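PDB 6HP2: putative polyketide synthase from Brevibacillus brevis, which carries an O-methyltransferase domain that binds S-adenosyl-L-homocysteine, within a multienzyme probably involved in making the antibiotic polyketide bacillaene. Local coordinates for residues 123-128 against 159-164; 235-240 against 312-317. One frame throughout, in Å; residues are numbered along the deposited sequence.

Contact 1. Residues 123-128 against 159-164; sequences HGFTIT and AFPDLY. With SAH (S-adenosyl-L-homocysteine), chain B.
H123 and Y164 are joined by a short, nearly straight hydrogen bond: ND1 of H123 lies 2.6 Å from OH of Y164, with an angle of 169°, and either atom could supply the proton. Each group meets the other at its ring edge and near its ring plane, while the two planes are turned 74° apart. CG of H123 stands anti to its carbonyl carbon (chi1 -75°), and the bond at ND1 helps to hold the turn of the imidazole about CB-CG and joins strand 121-126 to the first residue of strand 164-170.

Aromatic and apolar packing makes up the rest. F160 presents the edge bearing CD1 and CE1 to one face of the F125 ring in a T-shaped pair, centroids 5.1 Å apart. CD1 of F160 comes to 3.6 Å from CE2 of F125 and sits toward the rim of that face rather than over its centre. P161 bridges the two strand side chains: its CD meets F125 tip to tip, 3.9 Å from CE1, and its CG packs 3.7 Å from ND1 of H123.

Polar contacts to the ligand occupy the other end of 123-128, where the strand gives way to a loop. OG1 of T128 hydrogen-bonds O2' of S-adenosyl-L-homocysteine at 3.0 Å, and OG1 of T126 lies 2.9 Å from the same ribose oxygen. CG2 of I127 packs over one face of the adenine, 3.7 Å from C4 of the ligand. Ribose recognition at the C-terminal end of this strand is characteristic of Rossmann-like methyltransferases.

In the fold, strand 121-126 runs between 98-101 and 148-152, and segment 159-164 packs over the sheet face carrying H123 and F125. H123 also meets F151 edge-to-face, F160 and Y164 rest on L100 of strand 98-101, and N185 of helix 179-188 holds the backbone N of F160.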
loop_
_atom_site.group_PDB
_atom_site.type_symbol
_atom_site.label_atom_id
_atom_site.label_comp_id
_atom_site.label_asym_id
_atom_site.label_seq_id
_atom_site.Cartn_x
_atom_site.Cartn_y
_atom_site.Cartn_z
ATOM N N HIS A 123 7.102 4.318 13.420
ATOM C CA HIS A 123 6.565 5.656 13.243
ATOM C C HIS A 123 5.560 5.637 12.089
ATOM O O HIS A 123 5.793 4.963 11.085
ATOM C CB HIS A 123 7.654 6.663 12.880
ATOM C CG HIS A 123 8.532 7.056 14.012
ATOM N ND1 HIS A 123 9.702 7.769 13.819
ATOM C CD2 HIS A 123 8.406 6.869 15.349
ATOM C CE1 HIS A 123 10.250 8.008 14.997
ATOM N NE2 HIS A 123 9.485 7.475 15.937
ATOM N N GLY A 124 4.438 6.331 12.262
ATOM C CA GLY A 124 3.512 6.616 11.164
ATOM C C GLY A 124 3.264 8.099 10.960
ATOM O O GLY A 124 3.273 8.888 11.907
ATOM N N PHE A 125 3.073 8.478 9.686
ATOM C CA PHE A 125 2.600 9.785 9.283
ATOM C C PHE A 125 1.228 9.544 8.644
ATOM O O PHE A 125 1.080 8.637 7.803
ATOM C CB PHE A 125 3.480 10.471 8.247
ATOM C CG PHE A 125 4.616 11.287 8.777
ATOM C CD1 PHE A 125 5.170 11.061 10.018
ATOM C CD2 PHE A 125 5.104 12.351 8.014
ATOM C CE1 PHE A 125 6.164 11.810 10.465
ATOM C CE2 PHE A 125 6.140 13.112 8.473
ATOM C CZ PHE A 125 6.659 12.844 9.712
ATOM N N THR A 126 0.238 10.359 9.029
ATOM C CA THR A 126 -0.990 10.461 8.268
ATOM C C THR A 126 -1.439 11.904 8.241
ATOM O O THR A 126 -1.366 12.609 9.249
ATOM C CB THR A 126 -2.113 9.596 8.811
ATOM O OG1 THR A 126 -3.283 9.824 8.001
ATOM C CG2 THR A 126 -2.401 9.861 10.296
ATOM N N ILE A 127 -1.859 12.370 7.060
ATOM C CA ILE A 127 -2.253 13.772 6.932
ATOM C C ILE A 127 -3.643 14.042 7.468
ATOM O O ILE A 127 -4.019 15.213 7.615
ATOM C CB ILE A 127 -2.159 14.207 5.458
ATOM C CG1 ILE A 127 -2.099 15.719 5.367
ATOM C CG2 ILE A 127 -3.315 13.606 4.646
ATOM C CD1 ILE A 127 -1.530 16.207 4.080
ATOM N N THR A 128 -4.399 13.001 7.789
ATOM C CA THR A 128 -5.757 13.119 8.334
ATOM C C THR A 128 -5.688 13.137 9.859
ATOM O O THR A 128 -5.322 12.141 10.495
ATOM C CB THR A 128 -6.607 11.947 7.840
ATOM O OG1 THR A 128 -6.421 11.780 6.419
ATOM C CG2 THR A 128 -8.081 12.160 8.163
ATOM N N ALA A 159 9.656 16.706 7.211
ATOM C CA ALA A 159 10.743 15.735 7.181
ATOM C C ALA A 159 10.443 14.605 8.151
ATOM O O ALA A 159 9.954 14.840 9.250
ATOM C CB ALA A 159 12.077 16.404 7.552
ATOM N N PHE A 160 10.639 13.372 7.716
ATOM C CA PHE A 160 10.478 12.232 8.616
ATOM C C PHE A 160 11.518 12.355 9.739
ATOM O O PHE A 160 12.615 12.880 9.516
ATOM C CB PHE A 160 10.661 10.890 7.886
ATOM C CG PHE A 160 9.759 10.659 6.740
ATOM C CD1 PHE A 160 8.413 10.872 6.837
ATOM C CD2 PHE A 160 10.256 10.179 5.531
ATOM C CE1 PHE A 160 7.622 10.620 5.786
ATOM C CE2 PHE A 160 9.443 9.960 4.487
ATOM C CZ PHE A 160 8.120 10.153 4.607
ATOM N N PRO A 161 11.169 12.008 10.979
ATOM C CA PRO A 161 12.027 12.401 12.097
ATOM C C PRO A 161 13.246 11.533 12.291
ATOM O O PRO A 161 14.164 11.980 12.975
ATOM C CB PRO A 161 11.091 12.325 13.308
ATOM C CG PRO A 161 10.075 11.340 12.924
ATOM C CD PRO A 161 9.885 11.478 11.439
ATOM N N ASP A 162 13.328 10.351 11.686
ATOM C CA ASP A 162 14.399 9.410 12.039
ATOM C C ASP A 162 14.963 8.766 10.775
ATOM O O ASP A 162 14.637 9.137 9.650
ATOM C CB ASP A 162 13.868 8.362 13.019
ATOM C CG ASP A 162 14.917 7.913 14.034
ATOM O OD1 ASP A 162 16.112 7.955 13.729
ATOM O OD2 ASP A 162 14.519 7.499 15.132
ATOM N N LEU A 163 15.864 7.805 10.970
ATOM C CA LEU A 163 16.396 6.973 9.900
ATOM C C LEU A 163 15.818 5.588 10.075
ATOM O O LEU A 163 15.699 5.108 11.209
ATOM C CB LEU A 163 17.915 6.918 9.926
ATOM C CG LEU A 163 18.696 8.069 9.282
ATOM C CD1 LEU A 163 18.607 7.981 7.766
ATOM C CD2 LEU A 163 18.203 9.409 9.752
ATOM N N TYR A 164 15.407 4.980 8.969
ATOM C CA TYR A 164 14.606 3.752 8.996
ATOM C C TYR A 164 15.233 2.619 8.194
ATOM O O TYR A 164 15.793 2.826 7.130
ATOM C CB TYR A 164 13.173 3.992 8.491
ATOM C CG TYR A 164 12.499 5.102 9.271
ATOM C CD1 TYR A 164 11.901 4.846 10.488
ATOM C CD2 TYR A 164 12.534 6.433 8.809
ATOM C CE1 TYR A 164 11.305 5.875 11.225
ATOM C CE2 TYR A 164 11.894 7.478 9.557
ATOM C CZ TYR A 164 11.318 7.185 10.738
ATOM O OH TYR A 164 10.748 8.222 11.472
HETATM N N SAH B . -1.699 2.492 4.456
HETATM C CA SAH B . -2.992 2.478 5.135
HETATM C CB SAH B . -3.896 3.613 4.669
HETATM C CG SAH B . -4.008 3.794 3.166
HETATM S SD SAH B . -5.270 5.035 2.754
HETATM C C SAH B . -3.625 1.131 4.891
HETATM O O SAH B . -4.718 0.858 5.388
HETATM O OXT SAH B . -3.032 0.304 4.206
HETATM C "C5'" SAH B . -4.148 6.387 2.327
HETATM C "C4'" SAH B . -3.421 6.947 3.547
HETATM O "O4'" SAH B . -2.444 7.909 3.093
HETATM C "C3'" SAH B . -4.382 7.782 4.458
HETATM O "O3'" SAH B . -4.023 7.414 5.799
HETATM C "C2'" SAH B . -4.055 9.249 4.188
HETATM O "O2'" SAH B . -4.256 10.113 5.267
HETATM C "C1'" SAH B . -2.559 9.125 3.820
HETATM N N9 SAH B . -1.991 10.233 3.056
HETATM C C8 SAH B . -2.394 10.726 1.847
HETATM N N7 SAH B . -1.606 11.770 1.575
HETATM C C5 SAH B . -0.682 11.901 2.556
HETATM C C6 SAH B . 0.359 12.791 2.791
HETATM N N6 SAH B . 0.718 13.761 1.951
HETATM N N1 SAH B . 1.128 12.629 3.906
HETATM C C2 SAH B . 0.823 11.665 4.849
HETATM N N3 SAH B . -0.228 10.814 4.622
HETATM C C4 SAH B . -0.983 10.963 3.526
#

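Contact 2. Residues 235-240 against 312-317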
loop_
_atom_site.group_PDB
_atom_site.type_symbol
_atom_site.label_atom_id
_atom_site.label_comp_id
_atom_site.label_asym_id
_atom_site.label_seq_id
_atom_site.Cartn_x
_atom_site.Cartn_y
_atom_site.Cartn_z
ATOM N N ILE A 235 14.317 -0.901 -8.267
ATOM C CA ILE A 235 13.319 -1.925 -8.069
ATOM C C ILE A 235 14.006 -3.256 -7.883
ATOM O O ILE A 235 14.619 -3.772 -8.814
ATOM C CB ILE A 235 12.343 -1.968 -9.240
ATOM C CG1 ILE A 235 11.587 -0.661 -9.329
ATOM C CG2 ILE A 235 11.445 -3.201 -9.082
ATOM C CD1 ILE A 235 10.878 -0.474 -10.717
ATOM N N ASP A 236 13.826 -3.856 -6.701
ATOM C CA ASP A 236 14.316 -5.206 -6.497
ATOM C C ASP A 236 13.292 -6.221 -6.991
ATOM O O ASP A 236 13.657 -7.278 -7.540
ATOM C CB ASP A 236 14.643 -5.415 -5.001
ATOM C CG ASP A 236 15.348 -6.749 -4.750
ATOM O OD1 ASP A 236 16.379 -6.995 -5.401
ATOM O OD2 ASP A 236 14.850 -7.532 -3.937
ATOM N N GLU A 237 12.009 -5.911 -6.789
ATOM C CA GLU A 237 10.910 -6.770 -7.161
ATOM C C GLU A 237 9.690 -5.905 -7.410
ATOM O O GLU A 237 9.439 -4.925 -6.681
ATOM C CB GLU A 237 10.633 -7.796 -6.053
ATOM C CG GLU A 237 9.691 -8.902 -6.466
ATOM C CD GLU A 237 9.683 -10.091 -5.495
ATOM O OE1 GLU A 237 10.511 -10.112 -4.581
ATOM O OE2 GLU A 237 8.848 -11.001 -5.649
ATOM N N ILE A 238 8.983 -6.200 -8.494
ATOM C CA ILE A 238 7.718 -5.518 -8.822
ATOM C C ILE A 238 6.716 -6.607 -9.173
ATOM O O ILE A 238 7.005 -7.491 -9.988
ATOM C CB ILE A 238 7.874 -4.481 -9.951
ATOM C CG1 ILE A 238 6.554 -3.829 -10.368
ATOM C CG2 ILE A 238 8.557 -5.144 -11.213
ATOM C CD1 ILE A 238 6.094 -2.765 -9.449
ATOM N N ILE A 239 5.557 -6.595 -8.506
ATOM C CA ILE A 239 4.574 -7.621 -8.679
ATOM C C ILE A 239 3.264 -7.012 -9.159
ATOM O O ILE A 239 2.782 -6.075 -8.547
ATOM C CB ILE A 239 4.328 -8.324 -7.339
ATOM C CG1 ILE A 239 5.587 -9.066 -6.879
ATOM C CG2 ILE A 239 3.158 -9.266 -7.454
ATOM C CD1 ILE A 239 5.552 -9.481 -5.425
ATOM N N ASP A 240 2.661 -7.552 -10.216
ATOM C CA ASP A 240 1.426 -6.976 -10.729
ATOM C C ASP A 240 0.195 -7.717 -10.184
ATOM O O ASP A 240 0.048 -8.915 -10.412
ATOM C CB ASP A 240 1.428 -7.038 -12.255
ATOM C CG ASP A 240 0.232 -6.339 -12.868
ATOM O OD1 ASP A 240 -0.565 -5.753 -12.108
ATOM O OD2 ASP A 240 0.093 -6.374 -14.107
ATOM N N LYS A 312 8.867 -6.761 -17.038
ATOM C CA LYS A 312 8.485 -8.155 -16.743
ATOM C C LYS A 312 8.022 -8.234 -15.289
ATOM O O LYS A 312 8.579 -8.897 -14.426
ATOM C CB LYS A 312 9.638 -9.112 -17.040
ATOM C CG LYS A 312 10.938 -8.761 -16.393
ATOM C CD LYS A 312 12.034 -9.702 -16.902
ATOM C CE LYS A 312 13.244 -9.703 -15.988
ATOM N NZ LYS A 312 13.919 -8.381 -15.949
ATOM N N LYS A 313 6.952 -7.523 -14.989
ATOM C CA LYS A 313 6.366 -7.563 -13.661
ATOM C C LYS A 313 5.934 -8.970 -13.315
ATOM O O LYS A 313 5.460 -9.712 -14.169
ATOM C CB LYS A 313 5.168 -6.608 -13.662
ATOM C CG LYS A 313 5.488 -5.212 -13.959
ATOM C CD LYS A 313 4.233 -4.325 -13.865
ATOM C CE LYS A 313 3.443 -4.446 -15.226
ATOM N NZ LYS A 313 2.102 -3.798 -15.171
ATOM N N ARG A 314 6.113 -9.351 -12.047
ATOM C CA ARG A 314 5.780 -10.712 -11.656
ATOM C C ARG A 314 4.290 -10.785 -11.428
ATOM O O ARG A 314 3.761 -9.943 -10.717
ATOM C CB ARG A 314 6.517 -11.130 -10.375
ATOM C CG ARG A 314 8.044 -11.024 -10.506
ATOM C CD ARG A 314 8.757 -11.590 -9.298
ATOM N NE ARG A 314 8.456 -13.005 -9.112
ATOM C CZ ARG A 314 8.987 -13.758 -8.154
ATOM N NH1 ARG A 314 9.858 -13.240 -7.298
ATOM N NH2 ARG A 314 8.651 -15.031 -8.059
ATOM N N PRO A 315 3.608 -11.792 -11.961
ATOM C CA PRO A 315 2.188 -11.999 -11.589
ATOM C C PRO A 315 2.022 -12.331 -10.114
ATOM O O PRO A 315 2.755 -13.147 -9.533
ATOM C CB PRO A 315 1.713 -13.167 -12.479
ATOM C CG PRO A 315 2.768 -13.240 -13.621
ATOM C CD PRO A 315 4.086 -12.740 -13.010
ATOM N N TYR A 316 1.061 -11.707 -9.432
ATOM C CA TYR A 316 0.836 -11.967 -8.001
ATOM C C TYR A 316 0.627 -13.449 -7.646
ATOM O O TYR A 316 1.095 -13.903 -6.603
ATOM C CB TYR A 316 -0.324 -11.085 -7.513
ATOM C CG TYR A 316 -0.732 -11.258 -6.073
ATOM C CD1 TYR A 316 -0.043 -10.612 -5.058
ATOM C CD2 TYR A 316 -1.836 -12.025 -5.730
ATOM C CE1 TYR A 316 -0.423 -10.748 -3.740
ATOM C CE2 TYR A 316 -2.225 -12.166 -4.414
ATOM C CZ TYR A 316 -1.514 -11.524 -3.424
ATOM O OH TYR A 316 -1.887 -11.653 -2.108
ATOM N N PRO A 317 -0.119 -14.195 -8.526
ATOM C CA PRO A 317 -0.246 -15.609 -8.159
ATOM C C PRO A 317 1.084 -16.316 -8.085
ATOM O O PRO A 317 1.238 -17.223 -7.256
ATOM C CB PRO A 317 -1.100 -16.206 -9.273
ATOM C CG PRO A 317 -1.905 -14.971 -9.800
ATOM C CD PRO A 317 -0.902 -13.863 -9.737
#
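Backbone hydrogen bonds pair I239 and D240 with R314 and P315 as a short parallel ladder. N of R314 donates to O of I238 at 2.9 Å and an almost straight 174°, and N of D240 returns a bond to O of R314 at 2.7 Å. Beyond P315, which occupies the N-cap position, N of Y316 reaches O of D240 at 3.1 Å from above the carbonyl plane, tying the first turn of helix 316-326 to the strand end.

Two salt bridges flank the ladder. NH1 of R314 stands 3.0 Å from OE2 of E237; the carboxylate and guanidinium planes are nearly parallel (15°) but offset, with OE2 raised above the guanidinium plane. The chain of R314 bends at chi3 (61°, placing NE), though this side chain is poorly ordered. K90 holds the other oxygen of E237, and E318 takes NH2 of R314. The second bridge, NZ of K313 to OD2 of D240, is weak at 3.4 Å, and S242 binds OD1 of D240.

Apolar contacts fill in between. CG2 of I239, anti to its backbone N, packs 3.6 Å from CA of Y316 and against its CB, near the plane of the ring at its edge, while CG1 of I238 lies 4.0 Å from CG of K313.

This pairing adds 314-315 as the outermost strand beside 233-240, whose other neighbour is 284-293; there D236 and E237 both face K290 in a classic beta bulge. Helix 70-88 covers I239 and Y316 through V86 and binds the tyrosine hydroxyl through E82, whereas I238 lies against helix 299-310.

Overall arrangement
Contacts 1 and 2 belong to the same mixed sheet but lie on opposite sides of the chain's centre, their centres about 27 Å apart and their nearest atoms about 15 Å apart. Contact 1 joins strand 121-126, next to the outermost strand 148-152, to the loop before 164-170 and includes part of the cofactor-product pocket; the F125 side chain is also about 3 Å from that of S155, another ligand-binding residue. Contact 2 completes the far margin, with the Y316 side chain about 14 Å from the ligand and about 8 Å from that of the binding residue R84. Along the chain they follow in series, contact 1 closing before contact 2 opens.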